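DUF1254 domain-containing protein (Vibrio parahaemolyticus, PDB 3U07) is of unknown function, a DUF1254- and DUF1214-family protein that carries a signal sequence and is therefore probably exported from the cytoplasm. Local coordinates at residues Glu94-Asp104 with Tyr182-Ser192. The protein carries 2 engineered substitutions. Residues are numbered along the deposited sequence; the frame is centred on the assembly and turned at random.
Sequences EPVIVSVPDMD and YMDQWNIRTLS
Glu94 grips the start of helix 191-195 with both carboxylate oxygens: OE1 accepts from Ser192 N at 2.8 Å, 33° out of the carboxylate plane, and OE2 accepts from Ser192 OG through its syn lone pair. Glu94 CG sits between the backbone N and carbonyl carbon, and the extended chain beyond it carries the carboxylate across to Ser192. Thr190 is the N-cap of this helix, its OG1 bonding Glu193 N.

Midway along the strands, Arg189 NH2 donates to Ser99 OG at 2.9 Å, in the guanidinium plane, while a water accepts from Arg189 NE and donates to Ser99 OG and Ile97 O. Ser99 OG also bonds Gln135, so several partners fix this hydroxyl.

Strand pairing rests on reciprocal bonds of Ile97 with Arg189 and of Ser99 with Asn187; the straightest, at 177°, runs from Ile97 N to Arg189 O. On the face bearing Val96 and Ile188, their CG2 methyls meet tightly at 3.5 Å.

Farther along, Val100 CG2 stands over the six-membered ring of Trp186, 4.0 Å from its centroid. Pro101 CD reaches Trp186 CD1 at 3.5 Å. The SE atom of selenomethionine Met103 makes Met-aromatic contacts, lying 4.7 Å from the Tyr182 ring centroid, obliquely, and approaching the Trp186 five-membered ring at its edge.

The N-to-C directions of 96-100 and 187-190 differ by 160°, an antiparallel pair; in the mixed sheet ordered 153-157, 134-140, 96-100, 187-190, the last strand is outermost.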
loop_
_atom_site.group_PDB
_atom_site.type_symbol
_atom_site.label_atom_id
_atom_site.label_comp_id
_atom_site.label_asym_id
_atom_site.label_seq_id
_atom_site.Cartn_x
_atom_site.Cartn_y
_atom_site.Cartn_z
ATOM N N GLU A 94 -5.424 24.670 -0.280
ATOM C CA GLU A 94 -5.732 24.749 1.138
ATOM C C GLU A 94 -5.798 23.338 1.727
ATOM O O GLU A 94 -5.815 22.355 0.990
ATOM C CB GLU A 94 -7.082 25.445 1.329
ATOM C CG GLU A 94 -8.228 24.711 0.649
ATOM C CD GLU A 94 -9.575 25.328 0.953
ATOM O OE1 GLU A 94 -9.817 25.659 2.128
ATOM O OE2 GLU A 94 -10.395 25.468 0.023
ATOM N N PRO A 95 -5.832 23.225 3.067
ATOM C CA PRO A 95 -5.900 21.917 3.722
ATOM C C PRO A 95 -7.184 21.176 3.383
ATOM O O PRO A 95 -8.162 21.774 2.918
ATOM C CB PRO A 95 -5.827 22.268 5.204
ATOM C CG PRO A 95 -4.984 23.505 5.214
ATOM C CD PRO A 95 -5.577 24.285 4.058
ATOM N N VAL A 96 -7.177 19.872 3.632
ATOM C CA VAL A 96 -8.331 19.028 3.364
ATOM C C VAL A 96 -8.552 18.146 4.580
ATOM O O VAL A 96 -7.603 17.658 5.199
ATOM C CB VAL A 96 -8.103 18.151 2.112
ATOM C CG1 VAL A 96 -6.880 17.282 2.308
ATOM C CG2 VAL A 96 -9.323 17.293 1.842
ATOM N N ILE A 97 -9.816 17.950 4.918
ATOM C CA ILE A 97 -10.174 17.154 6.072
ATOM C C ILE A 97 -10.925 15.890 5.685
ATOM O O ILE A 97 -11.919 15.929 4.960
ATOM C CB ILE A 97 -11.033 18.002 7.046
ATOM C CG1 ILE A 97 -10.177 19.139 7.611
ATOM C CG2 ILE A 97 -11.597 17.130 8.157
ATOM C CD1 ILE A 97 -10.976 20.235 8.284
ATOM N N VAL A 98 -10.419 14.760 6.156
ATOM C CA VAL A 98 -11.053 13.484 5.897
ATOM C C VAL A 98 -11.817 13.140 7.163
ATOM O O VAL A 98 -11.247 13.112 8.259
ATOM C CB VAL A 98 -10.007 12.393 5.591
ATOM C CG1 VAL A 98 -10.697 11.042 5.411
ATOM C CG2 VAL A 98 -9.232 12.767 4.325
ATOM N N SER A 99 -13.117 12.916 7.014
ATOM C CA SER A 99 -13.967 12.584 8.149
ATOM C C SER A 99 -14.173 11.081 8.240
ATOM O O SER A 99 -14.534 10.426 7.260
ATOM C CB SER A 99 -15.331 13.272 8.022
ATOM O OG SER A 99 -15.202 14.680 7.956
ATOM N N VAL A 100 -13.929 10.544 9.431
ATOM C CA VAL A 100 -14.093 9.125 9.702
ATOM C C VAL A 100 -14.960 8.988 10.951
ATOM O O VAL A 100 -14.616 9.507 12.016
ATOM C CB VAL A 100 -12.724 8.443 9.941
ATOM C CG1 VAL A 100 -12.925 7.000 10.375
ATOM C CG2 VAL A 100 -11.899 8.487 8.660
ATOM N N PRO A 101 -16.104 8.294 10.832
ATOM C CA PRO A 101 -17.043 8.077 11.939
ATOM C C PRO A 101 -16.519 7.074 12.956
ATOM O O PRO A 101 -15.677 6.242 12.624
ATOM C CB PRO A 101 -18.278 7.528 11.233
ATOM C CG PRO A 101 -17.668 6.700 10.126
ATOM C CD PRO A 101 -16.591 7.642 9.600
ATOM N N ASP A 102 -16.998 7.159 14.195
ATOM C CA ASP A 102 -16.598 6.174 15.190
ATOM C C ASP A 102 -17.156 4.860 14.623
ATOM O O ASP A 102 -18.279 4.822 14.103
ATOM C CB ASP A 102 -17.221 6.478 16.559
ATOM C CG ASP A 102 -16.554 7.664 17.261
ATOM O OD1 ASP A 102 -15.492 8.122 16.786
ATOM O OD2 ASP A 102 -17.086 8.130 18.290
HETATM N N MSE A 103 -16.367 3.794 14.698
HETATM C CA MSE A 103 -16.775 2.499 14.159
HETATM C C MSE A 103 -17.259 1.582 15.270
HETATM O O MSE A 103 -17.109 1.897 16.452
HETATM C CB MSE A 103 -15.594 1.846 13.435
HETATM C CG MSE A 103 -15.864 1.410 11.995
HETATM SE SE MSE A 103 -15.745 2.864 10.717
HETATM C CE MSE A 103 -14.009 3.529 11.205
ATOM N N ASP A 104 -17.833 0.443 14.890
ATOM C CA ASP A 104 -18.333 -0.509 15.875
ATOM C C ASP A 104 -17.214 -1.367 16.440
ATOM O O ASP A 104 -16.260 -1.710 15.739
ATOM C CB ASP A 104 -19.453 -1.372 15.274
ATOM C CG ASP A 104 -19.060 -2.048 13.964
ATOM O OD1 ASP A 104 -18.155 -1.555 13.253
ATOM O OD2 ASP A 104 -19.691 -3.076 13.638
ATOM N N TYR A 182 -21.115 2.334 7.374
ATOM C CA TYR A 182 -20.082 3.148 7.991
ATOM C C TYR A 182 -19.251 3.880 6.932
ATOM O O TYR A 182 -19.027 5.088 7.040
ATOM C CB TYR A 182 -19.178 2.281 8.872
ATOM C CG TYR A 182 -19.747 2.022 10.250
ATOM C CD1 TYR A 182 -20.021 3.078 11.118
ATOM C CD2 TYR A 182 -20.003 0.724 10.694
ATOM C CE1 TYR A 182 -20.537 2.849 12.394
ATOM C CE2 TYR A 182 -20.517 0.486 11.969
ATOM C CZ TYR A 182 -20.782 1.553 12.811
ATOM O OH TYR A 182 -21.298 1.322 14.068
HETATM N N MSE A 183 -18.818 3.156 5.901
HETATM C CA MSE A 183 -18.007 3.758 4.844
HETATM C C MSE A 183 -18.720 4.928 4.183
HETATM O O MSE A 183 -18.082 5.878 3.734
HETATM C CB MSE A 183 -17.652 2.729 3.767
HETATM C CG MSE A 183 -17.653 1.289 4.236
HETATM SE SE MSE A 183 -16.414 0.177 3.273
HETATM C CE MSE A 183 -16.015 1.344 1.785
ATOM N N ASP A 184 -20.043 4.853 4.118
ATOM C CA ASP A 184 -20.831 5.907 3.497
ATOM C C ASP A 184 -20.692 7.210 4.261
ATOM O O ASP A 184 -20.924 8.289 3.714
ATOM C CB ASP A 184 -22.306 5.494 3.436
ATOM C CG ASP A 184 -22.591 4.516 2.313
ATOM O OD1 ASP A 184 -21.779 3.591 2.101
ATOM O OD2 ASP A 184 -23.632 4.666 1.643
ATOM N N GLN A 185 -20.304 7.101 5.529
ATOM C CA GLN A 185 -20.142 8.274 6.373
ATOM C C GLN A 185 -18.765 8.919 6.252
ATOM O O GLN A 185 -18.558 10.037 6.723
ATOM C CB GLN A 185 -20.459 7.914 7.823
ATOM C CG GLN A 185 -21.919 7.520 8.011
ATOM C CD GLN A 185 -22.266 7.236 9.452
ATOM O OE1 GLN A 185 -22.221 6.092 9.903
ATOM N NE2 GLN A 185 -22.603 8.285 10.192
ATOM N N TRP A 186 -17.821 8.215 5.633
ATOM C CA TRP A 186 -16.491 8.781 5.420
ATOM C C TRP A 186 -16.717 9.956 4.466
ATOM O O TRP A 186 -17.583 9.900 3.592
ATOM C CB TRP A 186 -15.563 7.749 4.777
ATOM C CG TRP A 186 -15.093 6.684 5.719
ATOM C CD1 TRP A 186 -15.851 5.992 6.623
ATOM C CD2 TRP A 186 -13.764 6.158 5.826
ATOM N NE1 TRP A 186 -15.076 5.064 7.281
ATOM C CE2 TRP A 186 -13.792 5.142 6.807
ATOM C CE3 TRP A 186 -12.553 6.439 5.178
ATOM C CZ2 TRP A 186 -12.655 4.415 7.167
ATOM C CZ3 TRP A 186 -11.420 5.714 5.537
ATOM C CH2 TRP A 186 -11.482 4.709 6.518
ATOM N N ASN A 187 -15.939 11.018 4.617
ATOM C CA ASN A 187 -16.129 12.189 3.773
ATOM C C ASN A 187 -14.805 12.907 3.571
ATOM O O ASN A 187 -13.868 12.713 4.344
ATOM C CB ASN A 187 -17.142 13.121 4.457
ATOM C CG ASN A 187 -17.698 14.187 3.526
ATOM O OD1 ASN A 187 -17.480 14.153 2.319
ATOM N ND2 ASN A 187 -18.435 15.136 4.090
ATOM N N ILE A 188 -14.722 13.704 2.511
ATOM C CA ILE A 188 -13.530 14.499 2.214
ATOM C C ILE A 188 -14.024 15.910 1.925
ATOM O O ILE A 188 -14.875 16.108 1.060
ATOM C CB ILE A 188 -12.779 14.021 0.959
ATOM C CG1 ILE A 188 -12.265 12.596 1.147
ATOM C CG2 ILE A 188 -11.614 14.980 0.664
ATOM C CD1 ILE A 188 -11.676 12.013 -0.124
ATOM N N ARG A 189 -13.493 16.888 2.649
ATOM C CA ARG A 189 -13.895 18.278 2.462
ATOM C C ARG A 189 -12.695 19.215 2.576
ATOM O O ARG A 189 -11.788 18.976 3.372
ATOM C CB ARG A 189 -14.918 18.682 3.529
ATOM C CG ARG A 189 -16.315 18.112 3.361
ATOM C CD ARG A 189 -17.169 18.455 4.567
ATOM N NE ARG A 189 -16.823 17.638 5.729
ATOM C CZ ARG A 189 -17.319 17.827 6.946
ATOM N NH1 ARG A 189 -18.178 18.813 7.162
ATOM N NH2 ARG A 189 -16.970 17.026 7.944
ATOM N N THR A 190 -12.683 20.273 1.772
ATOM C CA THR A 190 -11.614 21.256 1.858
ATOM C C THR A 190 -11.892 22.026 3.151
ATOM O O THR A 190 -13.024 22.050 3.635
ATOM C CB THR A 190 -11.645 22.263 0.685
ATOM O OG1 THR A 190 -12.934 22.886 0.621
ATOM C CG2 THR A 190 -11.342 21.562 -0.626
ATOM N N LEU A 191 -10.860 22.645 3.712
ATOM C CA LEU A 191 -11.016 23.406 4.944
ATOM C C LEU A 191 -12.134 24.442 4.809
ATOM O O LEU A 191 -13.011 24.525 5.665
ATOM C CB LEU A 191 -9.702 24.108 5.297
ATOM C CG LEU A 191 -9.722 25.000 6.540
ATOM C CD1 LEU A 191 -10.176 24.198 7.770
ATOM C CD2 LEU A 191 -8.334 25.592 6.744
ATOM N N SER A 192 -12.109 25.220 3.729
ATOM C CA SER A 192 -13.128 26.242 3.527
ATOM C C SER A 192 -14.517 25.621 3.518
ATOM O O SER A 192 -15.423 26.121 4.189
ATOM C CB SER A 192 -12.875 27.017 2.228
ATOM O OG SER A 192 -12.872 26.155 1.108
HETATM O O HOH W 1 -14.574 15.761 5.513
#